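2-dehydropantoate 2-reductase, putative (Enterococcus faecalis, PDB 2EW2) probably catalyses the NADPH-dependent reduction of ketopantoate to pantoate, a step on the route to pantothenate. Local coordinates at residues Met4-Ala9 with Gly25-Thr30. Sequence-based numbering, arbitrary orientation.
Sequences MKIAIA and GGNDVT
N27 reaches over to M4 with its amide oxygen: OD1 accepts a hydrogen bond from the backbone N of M4 at 3.2 Å, in the amide plane and on a lone pair (C=O...N angle 137°). CG lies beside the backbone N of N27 (chi1 -61°), and the carboxamide's other end, ND2, donates a hydrogen bond to L22 O in the preceding helix, so both ends of the group are held. I6 crosses the same asparagine obliquely, the tip CD1 resting 4.1 Å from both CB and CG of N27. Four backbone hydrogen bonds, D28 N to M4 O just ahead of the strand, I6 N to D28 O (2.9 Å), T30 N to I6 O and I8 N to T30 O, pair the chains in parallel; the axes of 5-9 and 28-30 meet at 22°. They belong to the two strands of a beta-alpha-beta unit, linked by helix 13-24, consistent with a Rossmann-type nucleotide-binding fold. On the I6 and V29 face, CG1 of V29, anti to its backbone N, is the branch that meets CG1 of I8, at 4.0 Å. On the face of K5, A7 and T30, K5 CG and D28 OD2 touch loosely (4.1 Å), whereas K5 NZ stays 6.0 Å from D28 OD2, too far for a salt bridge.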
loop_
_atom_site.group_PDB
_atom_site.type_symbol
_atom_site.label_atom_id
_atom_site.label_comp_id
_atom_site.label_asym_id
_atom_site.label_seq_id
_atom_site.Cartn_x
_atom_site.Cartn_y
_atom_site.Cartn_z
HETATM N N MSE B 4 26.416 31.551 -26.738
HETATM C CA MSE B 4 25.438 30.508 -26.859
HETATM C C MSE B 4 24.050 31.130 -26.984
HETATM O O MSE B 4 23.790 32.184 -26.399
HETATM C CB MSE B 4 25.541 29.623 -25.634
HETATM C CG MSE B 4 24.992 28.260 -25.800
HETATM SE SE MSE B 4 25.487 27.240 -24.248
HETATM C CE MSE B 4 27.157 26.415 -24.903
ATOM N N LYS B 5 23.187 30.511 -27.789
ATOM C CA LYS B 5 21.773 30.874 -27.823
ATOM C C LYS B 5 21.062 30.021 -26.769
ATOM O O LYS B 5 21.046 28.793 -26.867
ATOM C CB LYS B 5 21.150 30.645 -29.204
ATOM C CG LYS B 5 21.804 31.428 -30.346
ATOM C CD LYS B 5 21.026 31.246 -31.658
ATOM C CE LYS B 5 21.767 31.900 -32.817
ATOM N NZ LYS B 5 22.731 30.923 -33.440
ATOM N N ILE B 6 20.493 30.678 -25.765
ATOM C CA ILE B 6 19.894 29.982 -24.602
ATOM C C ILE B 6 18.459 30.416 -24.359
ATOM O O ILE B 6 18.182 31.618 -24.261
ATOM C CB ILE B 6 20.727 30.215 -23.305
ATOM C CG1 ILE B 6 22.210 29.924 -23.564
ATOM C CG2 ILE B 6 20.165 29.371 -22.098
ATOM C CD1 ILE B 6 23.167 30.341 -22.438
ATOM N N ALA B 7 17.558 29.435 -24.267
ATOM C CA ALA B 7 16.176 29.669 -23.898
ATOM C C ALA B 7 15.990 29.230 -22.443
ATOM O O ALA B 7 16.543 28.202 -22.010
ATOM C CB ALA B 7 15.243 28.915 -24.798
ATOM N N ILE B 8 15.280 30.065 -21.684
ATOM C CA ILE B 8 14.962 29.774 -20.289
ATOM C C ILE B 8 13.505 29.352 -20.234
ATOM O O ILE B 8 12.621 30.176 -20.428
ATOM C CB ILE B 8 15.174 31.015 -19.356
ATOM C CG1 ILE B 8 16.563 31.636 -19.536
ATOM C CG2 ILE B 8 14.914 30.641 -17.890
ATOM C CD1 ILE B 8 17.713 30.790 -19.055
ATOM N N ALA B 9 13.256 28.068 -19.982
ATOM C CA ALA B 9 11.886 27.544 -19.958
ATOM C C ALA B 9 11.355 27.593 -18.524
ATOM O O ALA B 9 11.633 26.710 -17.695
ATOM C CB ALA B 9 11.837 26.102 -20.538
ATOM N N GLY B 25 26.852 37.933 -19.311
ATOM C CA GLY B 25 28.002 37.220 -19.855
ATOM C C GLY B 25 28.082 37.236 -21.372
ATOM O O GLY B 25 28.940 36.586 -21.948
ATOM N N GLY B 26 27.179 37.952 -22.028
ATOM C CA GLY B 26 27.220 38.098 -23.473
ATOM C C GLY B 26 26.521 37.020 -24.288
ATOM O O GLY B 26 26.817 36.863 -25.474
ATOM N N ASN B 27 25.602 36.270 -23.672
ATOM C CA ASN B 27 24.890 35.213 -24.394
ATOM C C ASN B 27 23.605 35.763 -24.944
ATOM O O ASN B 27 23.156 36.842 -24.518
ATOM C CB ASN B 27 24.628 34.001 -23.485
ATOM C CG ASN B 27 25.910 33.368 -22.978
ATOM O OD1 ASN B 27 26.548 32.610 -23.693
ATOM N ND2 ASN B 27 26.284 33.661 -21.738
ATOM N N ASP B 28 23.027 35.035 -25.899
ATOM C CA ASP B 28 21.775 35.397 -26.531
ATOM C C ASP B 28 20.615 34.681 -25.826
ATOM O O ASP B 28 20.303 33.517 -26.148
ATOM C CB ASP B 28 21.821 34.981 -27.999
ATOM C CG ASP B 28 20.654 35.508 -28.791
ATOM O OD1 ASP B 28 19.682 36.019 -28.178
ATOM O OD2 ASP B 28 20.689 35.397 -30.043
ATOM N N VAL B 29 19.968 35.394 -24.899
ATOM C CA VAL B 29 18.970 34.801 -23.993
ATOM C C VAL B 29 17.541 35.141 -24.390
ATOM O O VAL B 29 17.219 36.301 -24.675
ATOM C CB VAL B 29 19.205 35.232 -22.509
ATOM C CG1 VAL B 29 18.095 34.695 -21.585
ATOM C CG2 VAL B 29 20.555 34.752 -22.010
ATOM N N THR B 30 16.688 34.118 -24.404
ATOM C CA THR B 30 15.253 34.276 -24.588
ATOM C C THR B 30 14.498 33.647 -23.411
ATOM O O THR B 30 14.805 32.530 -22.991
ATOM C CB THR B 30 14.792 33.623 -25.908
ATOM O OG1 THR B 30 15.558 34.166 -26.994
ATOM C CG2 THR B 30 13.293 33.861 -26.161
#